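Local structure of predicted ATPase involved in replication control, Cdc46/Mcm family (Methanopyrus kandleri AV19, 3F8T) at residues 39-44 with 55-60; 76-81 with 96-101. The protein is a homolog of the MCM replicative helicases that probably binds ATP and single-stranded DNA, as the family does in DNA replication. The protein carries 2 engineered substitutions. All coordinates share one frame; numbering follows the deposited sequence.

Contact 1 of 2, residues 39-44 with 55-60; sequences TESFQR and VVLDLR
Ser-41 and Asp-58 make the polar join between helix 40-47 and strand 55-58; residues 40-44 of the helix run almost antiparallel to the strand (172°). The backbone N of Asp-58 donates to Ser-41 OG at 3.0 Å in a nearly straight bond, and the same hydroxyl is hydrogen-bonded to Glu-61. The close apolar packing is at the other end: Val-55 CG1 lies over one face of the Phe-42 ring, offset toward its rim, 3.5 Å from CE1 in a CH-pi contact. Leu-57 CD1 touches Thr-39 OG1 at 3.8 Å, where that hydroxyl, at the N-cap, takes a weak bond from Phe-42 N and is hydrogen-bonded to the backbone O of Ile-36. The Val-56 and Asp-58 side is looser and partly exposed. Asp-58 OD1 accepts from the backbone N of Arg-60 in an Asx turn, and OD2 meets Arg-60 NH1 at 3.0 Å in a salt bridge. An alanine in place of Asp-58 would probably leave the Arg-60 guanidinium without this carboxylate mate and the turn without its side-chain acceptor. On the buried side Phe-42 also packs on helix 30-37 and on Leu-81 of helix 74-88, while strand 55-58 pairs in parallel with strand 96-99.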
ATOM      1  N   THR A  39      -0.829   1.580 -39.414  1.00 27.12           N
ATOM      2  CA  THR A  39      -0.855   2.475 -38.259  1.00 27.11           C
ATOM      3  C   THR A  39       0.464   3.226 -38.096  1.00 28.04           C
ATOM      4  O   THR A  39       1.538   2.695 -38.428  1.00 27.99           O
ATOM      5  CB  THR A  39      -1.184   1.733 -36.936  1.00 27.06           C
ATOM      6  OG1 THR A  39      -0.198   0.729 -36.682  1.00 24.62           O
ATOM      7  CG2 THR A  39      -2.570   1.090 -36.990  1.00 26.13           C
ATOM      8  N   GLU A  40       0.385   4.454 -37.581  1.00 28.99           N
ATOM      9  CA  GLU A  40       1.592   5.259 -37.349  1.00 30.75           C
ATOM     10  C   GLU A  40       2.508   4.591 -36.331  1.00 30.74           C
ATOM     11  O   GLU A  40       3.709   4.494 -36.567  1.00 31.31           O
ATOM     12  CB  GLU A  40       1.264   6.693 -36.914  1.00 31.50           C
ATOM     13  CG  GLU A  40       2.250   7.716 -37.483  1.00 35.51           C
ATOM     14  CD  GLU A  40       2.370   8.986 -36.645  1.00 41.35           C
ATOM     15  OE1 GLU A  40       1.360   9.410 -36.026  1.00 44.40           O
ATOM     16  OE2 GLU A  40       3.488   9.560 -36.599  1.00 42.87           O
ATOM     17  N   SER A  41       1.928   4.106 -35.229  1.00 31.02           N
ATOM     18  CA  SER A  41       2.668   3.399 -34.163  1.00 31.03           C
ATOM     19  C   SER A  41       3.540   2.296 -34.744  1.00 30.90           C
ATOM     20  O   SER A  41       4.736   2.203 -34.446  1.00 30.58           O
ATOM     21  CB  SER A  41       1.703   2.791 -33.133  1.00 30.67           C
ATOM     22  OG  SER A  41       0.702   1.967 -33.748  1.00 31.78           O
ATOM     23  N   PHE A  42       2.928   1.480 -35.593  1.00 30.37           N
ATOM     24  CA  PHE A  42       3.600   0.336 -36.176  1.00 30.79           C
ATOM     25  C   PHE A  42       4.712   0.723 -37.134  1.00 31.52           C
ATOM     26  O   PHE A  42       5.818   0.198 -37.017  1.00 29.98           O
ATOM     27  CB  PHE A  42       2.613  -0.588 -36.892  1.00 30.20           C
ATOM     28  CG  PHE A  42       3.197  -1.917 -37.239  1.00 30.39           C
ATOM     29  CD1 PHE A  42       3.126  -2.972 -36.340  1.00 30.81           C
ATOM     30  CD2 PHE A  42       3.834  -2.112 -38.451  1.00 30.77           C
ATOM     31  CE1 PHE A  42       3.669  -4.212 -36.652  1.00 31.61           C
ATOM     32  CE2 PHE A  42       4.382  -3.346 -38.769  1.00 32.45           C
ATOM     33  CZ  PHE A  42       4.303  -4.391 -37.863  1.00 30.91           C
ATOM     34  N   GLN A  43       4.401   1.603 -38.089  1.00 32.68           N
ATOM     35  CA  GLN A  43       5.373   2.050 -39.096  1.00 34.80           C
ATOM     36  C   GLN A  43       6.616   2.704 -38.481  1.00 35.36           C
ATOM     37  O   GLN A  43       7.730   2.414 -38.907  1.00 35.35           O
ATOM     38  CB  GLN A  43       4.735   3.003 -40.112  1.00 35.16           C
ATOM     39  CG  GLN A  43       3.857   2.329 -41.172  1.00 38.19           C
ATOM     40  CD  GLN A  43       4.625   1.402 -42.121  1.00 42.42           C
ATOM     41  OE1 GLN A  43       5.629   1.790 -42.727  1.00 44.71           O
ATOM     42  NE2 GLN A  43       4.133   0.175 -42.273  1.00 43.26           N
ATOM     43  N   ARG A  44       6.409   3.577 -37.492  1.00 36.40           N
ATOM     44  CA  ARG A  44       7.508   4.291 -36.814  1.00 38.10           C
ATOM     45  C   ARG A  44       8.411   3.357 -36.021  1.00 38.40           C
ATOM     46  O   ARG A  44       9.643   3.442 -36.131  1.00 38.10           O
ATOM     47  CB  ARG A  44       6.991   5.408 -35.896  1.00 38.27           C
ATOM     48  CG  ARG A  44       6.190   6.522 -36.579  1.00 41.90           C
ATOM     49  CD  ARG A  44       6.665   6.852 -38.002  1.00 47.14           C
ATOM     50  NE  ARG A  44       7.779   7.804 -38.037  1.00 50.84           N
ATOM     51  CZ  ARG A  44       8.995   7.543 -38.520  1.00 51.59           C
ATOM     52  NH1 ARG A  44       9.292   6.347 -39.024  1.00 52.83           N
ATOM     53  NH2 ARG A  44       9.922   8.489 -38.500  1.00 52.35           N
ATOM     54  N   VAL A  55       8.459  -3.467 -31.606  1.00 32.94           N
ATOM     55  CA  VAL A  55       7.482  -2.921 -32.525  1.00 31.46           C
ATOM     56  C   VAL A  55       6.206  -2.710 -31.711  1.00 30.80           C
ATOM     57  O   VAL A  55       5.855  -3.536 -30.872  1.00 30.78           O
ATOM     58  CB  VAL A  55       7.279  -3.838 -33.744  1.00 31.84           C
ATOM     59  CG1 VAL A  55       6.370  -3.191 -34.750  1.00 31.11           C
ATOM     60  CG2 VAL A  55       8.632  -4.117 -34.393  1.00 32.78           C
ATOM     61  N   VAL A  56       5.542  -1.581 -31.930  1.00 29.66           N
ATOM     62  CA  VAL A  56       4.425  -1.174 -31.083  1.00 28.79           C
ATOM     63  C   VAL A  56       3.154  -1.031 -31.904  1.00 27.18           C
ATOM     64  O   VAL A  56       3.151  -0.383 -32.951  1.00 27.64           O
ATOM     65  CB  VAL A  56       4.740   0.170 -30.343  1.00 29.25           C
ATOM     66  CG1 VAL A  56       3.477   0.819 -29.811  1.00 30.04           C
ATOM     67  CG2 VAL A  56       5.721  -0.060 -29.195  1.00 30.63           C
ATOM     68  N   LEU A  57       2.077  -1.655 -31.436  1.00 25.05           N
ATOM     69  CA  LEU A  57       0.761  -1.430 -32.020  1.00 23.73           C
ATOM     70  C   LEU A  57      -0.109  -0.694 -31.020  1.00 22.79           C
ATOM     71  O   LEU A  57      -0.438  -1.232 -29.979  1.00 22.19           O
ATOM     72  CB  LEU A  57       0.082  -2.744 -32.449  1.00 23.42           C
ATOM     73  CG  LEU A  57      -1.395  -2.670 -32.905  1.00 23.97           C
ATOM     74  CD1 LEU A  57      -1.613  -1.717 -34.095  1.00 21.10           C
ATOM     75  CD2 LEU A  57      -1.910  -4.055 -33.250  1.00 22.98           C
ATOM     76  N   ASP A  58      -0.469   0.544 -31.355  1.00 22.75           N
ATOM     77  CA  ASP A  58      -1.397   1.313 -30.544  1.00 22.55           C
ATOM     78  C   ASP A  58      -2.793   1.084 -31.100  1.00 22.73           C
ATOM     79  O   ASP A  58      -3.141   1.573 -32.193  1.00 22.09           O
ATOM     80  CB  ASP A  58      -1.039   2.804 -30.534  1.00 23.14           C
ATOM     81  CG  ASP A  58      -1.833   3.580 -29.495  1.00 24.62           C
ATOM     82  OD1 ASP A  58      -3.037   3.318 -29.369  1.00 25.43           O
ATOM     83  OD2 ASP A  58      -1.264   4.456 -28.803  1.00 26.23           O
ATOM     84  N   LEU A  59      -3.578   0.324 -30.339  1.00 22.84           N
ATOM     85  CA  LEU A  59      -4.915  -0.105 -30.738  1.00 22.80           C
ATOM     86  C   LEU A  59      -5.915   1.025 -30.949  1.00 23.23           C
ATOM     87  O   LEU A  59      -6.917   0.848 -31.646  1.00 23.14           O
ATOM     88  CB  LEU A  59      -5.460  -1.105 -29.708  1.00 22.62           C
ATOM     89  CG  LEU A  59      -4.677  -2.423 -29.649  1.00 22.45           C
ATOM     90  CD1 LEU A  59      -5.140  -3.288 -28.475  1.00 24.04           C
ATOM     91  CD2 LEU A  59      -4.800  -3.180 -30.978  1.00 21.94           C
ATOM     92  N   ARG A  60      -5.654   2.189 -30.356  1.00 23.99           N
ATOM     93  CA  ARG A  60      -6.536   3.353 -30.548  1.00 24.58           C
ATOM     94  C   ARG A  60      -6.415   3.896 -31.961  1.00 24.73           C
ATOM     95  O   ARG A  60      -7.247   4.707 -32.391  1.00 24.19           O
ATOM     96  CB  ARG A  60      -6.155   4.488 -29.609  1.00 24.92           C
ATOM     97  CG  ARG A  60      -6.175   4.175 -28.163  1.00 27.03           C
ATOM     98  CD  ARG A  60      -4.886   4.781 -27.626  1.00 30.75           C
ATOM     99  NE  ARG A  60      -4.840   4.889 -26.199  1.00 33.23           N
ATOM    100  CZ  ARG A  60      -3.717   4.863 -25.490  1.00 32.77           C
ATOM    101  NH1 ARG A  60      -2.528   4.694 -26.075  1.00 32.44           N
ATOM    102  NH2 ARG A  60      -3.801   4.982 -24.185  1.00 33.23           N
TER

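Contact 2 of 2, residues 76-81 with 96-101; sequences LVEPAL and VRFRGL
Helix 74-88 packs on strand 96-99 in the helical N-terminal domain of this MCM homolog, where Leu-81, Glu-78 and Val-77 meet Val-96 and Phe-98. The axes of segment 76-81 and the strand are 9.1 Å apart at closest approach, at 131° to each other. Leu-81 reaches both strand residues: its CB lies 3.8 Å from Val-96 CG2, and its CD1 is 4.1 Å from Phe-98 CE2. The Leu-81 and Val-96 side chains cross at about a right angle. Glu-78 presents its aliphatic part to the aromatic ring, with CG 3.9 Å from Phe-98 CE1, at the edge and near the ring plane. Val-77 CG1 comes near the ring plane too, but at CE2, on the other side of CZ, and more distantly.

Within the domain, strand 96-99 forms a two-stranded parallel sheet with strand 55-58, and the chain between the two strands includes helices 64-72 and 74-88, which makes the connection a beta-alpha-beta crossover. Helix 30-37 packs against Val-77 and Leu-81, and Phe-98 also reaches Leu-118 of strand 118-130, in the OB-fold region.

The polar end of Glu-78 turns out of this apolar layer. Its CG is anti to the backbone N (chi1 -163°), and the chain then bends at chi2. OE1 forms a salt bridge with Arg-82, one helical turn on. A water donates to Glu-78 OE2 at 2.8 Å and accepts from Val-96 N, bridging the buried carboxylate to the start of the strand. The Arg-82 charge and the water together would be expected to favour the ionised form of Glu-78.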
ATOM      1  N   LEU A  76      -3.100 -15.059 -31.594  1.00 23.31           N
ATOM      2  CA  LEU A  76      -2.902 -15.194 -33.051  1.00 24.02           C
ATOM      3  C   LEU A  76      -2.124 -14.040 -33.671  1.00 23.46           C
ATOM      4  O   LEU A  76      -1.282 -14.251 -34.542  1.00 23.58           O
ATOM      5  CB  LEU A  76      -4.254 -15.277 -33.776  1.00 23.70           C
ATOM      6  CG  LEU A  76      -5.208 -16.415 -33.433  1.00 26.33           C
ATOM      7  CD1 LEU A  76      -6.466 -16.284 -34.277  1.00 26.35           C
ATOM      8  CD2 LEU A  76      -4.529 -17.758 -33.670  1.00 27.51           C
ATOM      9  N   VAL A  77      -2.431 -12.823 -33.218  1.00 23.24           N
ATOM     10  CA  VAL A  77      -1.854 -11.597 -33.795  1.00 23.12           C
ATOM     11  C   VAL A  77      -0.396 -11.401 -33.411  1.00 23.12           C
ATOM     12  O   VAL A  77       0.450 -11.128 -34.261  1.00 23.32           O
ATOM     13  CB  VAL A  77      -2.695 -10.367 -33.422  1.00 23.31           C
ATOM     14  CG1 VAL A  77      -2.034  -9.048 -33.912  1.00 23.17           C
ATOM     15  CG2 VAL A  77      -4.100 -10.533 -33.980  1.00 23.09           C
ATOM     16  N   GLU A  78      -0.095 -11.560 -32.129  1.00 23.41           N
ATOM     17  CA  GLU A  78       1.265 -11.334 -31.652  1.00 24.38           C
ATOM     18  C   GLU A  78       2.359 -12.123 -32.422  1.00 24.30           C
ATOM     19  O   GLU A  78       3.348 -11.530 -32.820  1.00 23.63           O
ATOM     20  CB  GLU A  78       1.335 -11.544 -30.131  1.00 25.03           C
ATOM     21  CG  GLU A  78       2.567 -10.949 -29.464  1.00 29.17           C
ATOM     22  CD  GLU A  78       3.709 -11.935 -29.387  1.00 33.85           C
ATOM     23  OE1 GLU A  78       3.517 -13.095 -29.808  1.00 35.03           O
ATOM     24  OE2 GLU A  78       4.802 -11.554 -28.908  1.00 37.68           O
ATOM     25  N   PRO A  79       2.218 -13.466 -32.591  1.00 24.85           N
ATOM     26  CA  PRO A  79       3.256 -14.148 -33.396  1.00 25.09           C
ATOM     27  C   PRO A  79       3.293 -13.735 -34.871  1.00 24.86           C
ATOM     28  O   PRO A  79       4.368 -13.789 -35.499  1.00 24.95           O
ATOM     29  CB  PRO A  79       2.901 -15.637 -33.257  1.00 25.16           C
ATOM     30  CG  PRO A  79       1.491 -15.662 -32.880  1.00 26.26           C
ATOM     31  CD  PRO A  79       1.247 -14.427 -32.048  1.00 25.01           C
ATOM     32  N   ALA A  80       2.148 -13.330 -35.424  1.00 24.14           N
ATOM     33  CA  ALA A  80       2.111 -12.819 -36.810  1.00 24.52           C
ATOM     34  C   ALA A  80       2.963 -11.562 -36.927  1.00 24.72           C
ATOM     35  O   ALA A  80       3.765 -11.416 -37.852  1.00 24.96           O
ATOM     36  CB  ALA A  80       0.685 -12.520 -37.238  1.00 23.99           C
ATOM     37  N   LEU A  81       2.776 -10.652 -35.974  1.00 25.22           N
ATOM     38  CA  LEU A  81       3.560  -9.424 -35.910  1.00 26.58           C
ATOM     39  C   LEU A  81       5.038  -9.722 -35.692  1.00 27.40           C
ATOM     40  O   LEU A  81       5.879  -9.163 -36.374  1.00 28.13           O
ATOM     41  CB  LEU A  81       2.995  -8.479 -34.838  1.00 26.35           C
ATOM     42  CG  LEU A  81       1.549  -8.024 -35.078  1.00 26.97           C
ATOM     43  CD1 LEU A  81       1.090  -7.019 -34.024  1.00 28.66           C
ATOM     44  CD2 LEU A  81       1.379  -7.440 -36.496  1.00 28.62           C
ATOM     45  N   VAL A  96       7.144  -7.436 -29.553  1.00 38.96           N
ATOM     46  CA  VAL A  96       5.935  -6.712 -29.909  1.00 37.42           C
ATOM     47  C   VAL A  96       5.248  -6.225 -28.640  1.00 36.40           C
ATOM     48  O   VAL A  96       5.147  -6.954 -27.649  1.00 36.03           O
ATOM     49  CB  VAL A  96       4.972  -7.595 -30.766  1.00 37.63           C
ATOM     50  CG1 VAL A  96       3.599  -6.945 -30.900  1.00 36.90           C
ATOM     51  CG2 VAL A  96       5.576  -7.850 -32.149  1.00 37.34           C
ATOM     52  N   ARG A  97       4.800  -4.975 -28.671  1.00 35.14           N
ATOM     53  CA  ARG A  97       4.077  -4.399 -27.554  1.00 34.32           C
ATOM     54  C   ARG A  97       2.750  -3.866 -28.066  1.00 33.05           C
ATOM     55  O   ARG A  97       2.643  -3.435 -29.221  1.00 33.15           O
ATOM     56  CB  ARG A  97       4.886  -3.270 -26.907  1.00 34.33           C
ATOM     57  CG  ARG A  97       6.239  -3.701 -26.298  1.00 36.71           C
ATOM     58  CD  ARG A  97       6.080  -4.588 -25.050  1.00 38.98           C
ATOM     59  NE  ARG A  97       7.370  -4.921 -24.444  1.00 40.70           N
ATOM     60  CZ  ARG A  97       7.967  -6.110 -24.529  1.00 41.85           C
ATOM     61  NH1 ARG A  97       7.398  -7.110 -25.188  1.00 40.82           N
ATOM     62  NH2 ARG A  97       9.142  -6.302 -23.937  1.00 42.55           N
ATOM     63  N   PHE A  98       1.743  -3.903 -27.209  1.00 31.81           N
ATOM     64  CA  PHE A  98       0.463  -3.313 -27.536  1.00 31.20           C
ATOM     65  C   PHE A  98       0.197  -2.163 -26.571  1.00 31.62           C
ATOM     66  O   PHE A  98       0.485  -2.261 -25.372  1.00 31.35           O
ATOM     67  CB  PHE A  98      -0.662  -4.349 -27.453  1.00 30.89           C
ATOM     68  CG  PHE A  98      -0.479  -5.540 -28.362  1.00 29.83           C
ATOM     69  CD1 PHE A  98       0.270  -6.645 -27.946  1.00 29.65           C
ATOM     70  CD2 PHE A  98      -1.088  -5.576 -29.618  1.00 30.39           C
ATOM     71  CE1 PHE A  98       0.430  -7.767 -28.780  1.00 27.63           C
ATOM     72  CE2 PHE A  98      -0.940  -6.693 -30.459  1.00 30.59           C
ATOM     73  CZ  PHE A  98      -0.175  -7.783 -30.039  1.00 29.85           C
ATOM     74  N   ARG A  99      -0.355  -1.080 -27.107  1.00 31.64           N
ATOM     75  CA  ARG A  99      -0.787   0.051 -26.299  1.00 31.88           C
ATOM     76  C   ARG A  99      -2.261   0.293 -26.582  1.00 31.32           C
ATOM     77  O   ARG A  99      -2.787  -0.142 -27.620  1.00 30.66           O
ATOM     78  CB  ARG A  99       0.031   1.307 -26.640  1.00 32.29           C
ATOM     79  CG  ARG A  99       1.556   1.109 -26.636  1.00 35.78           C
ATOM     80  CD  ARG A  99       2.109   0.896 -25.219  1.00 41.32           C
ATOM     81  NE  ARG A  99       3.362   0.129 -25.190  1.00 43.52           N
ATOM     82  CZ  ARG A  99       4.588   0.648 -25.309  1.00 45.43           C
ATOM     83  NH1 ARG A  99       4.759   1.953 -25.481  1.00 45.87           N
ATOM     84  NH2 ARG A  99       5.655  -0.150 -25.265  1.00 44.25           N
ATOM     85  N   GLY A 100      -2.923   0.975 -25.653  1.00 30.98           N
ATOM     86  CA  GLY A 100      -4.285   1.437 -25.870  1.00 30.52           C
ATOM     87  C   GLY A 100      -5.325   0.343 -25.880  1.00 30.37           C
ATOM     88  O   GLY A 100      -6.215   0.339 -26.731  1.00 29.85           O
ATOM     89  N   LEU A 101      -5.217  -0.588 -24.930  1.00 30.43           N
ATOM     90  CA  LEU A 101      -6.241  -1.613 -24.713  1.00 30.54           C
ATOM     91  C   LEU A 101      -7.617  -0.998 -24.541  1.00 31.18           C
ATOM     92  O   LEU A 101      -7.760  -0.050 -23.770  1.00 31.84           O
ATOM     93  CB  LEU A 101      -5.926  -2.440 -23.453  1.00 30.38           C
ATOM     94  CG  LEU A 101      -4.924  -3.586 -23.546  1.00 30.64           C
ATOM     95  CD1 LEU A 101      -3.558  -3.084 -24.007  1.00 30.76           C
ATOM     96  CD2 LEU A 101      -4.807  -4.291 -22.186  1.00 30.04           C
TER
HETATM   97  O   HOH W   1       6.445  -9.444 -28.028  1.00 36.27           O

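Both contacts involve the two-stranded parallel sheet, but at different places. In partly buried contact 1, helix 40-47 runs along the outer edge of strand 55-58, where the amides of Val-56 and Asp-58 turn from strand 96-99 to helix hydroxyls; hence its direct amide-to-hydroxyl bond. In contact 2, helix 74-88 meets side chains of strand 96-99, and this buried contact is mainly apolar, its polar link made through a water. Backbone pairing ties the strands, with probable hydrogen bonds from Arg-97 N to Val-55 O (2.8 Å) and, just past strand 55-58, from Leu-59 N to Arg-99 O (2.9 Å). Their inner sides merge: Phe-42 touches Leu-81, and Leu-57 touches Phe-98.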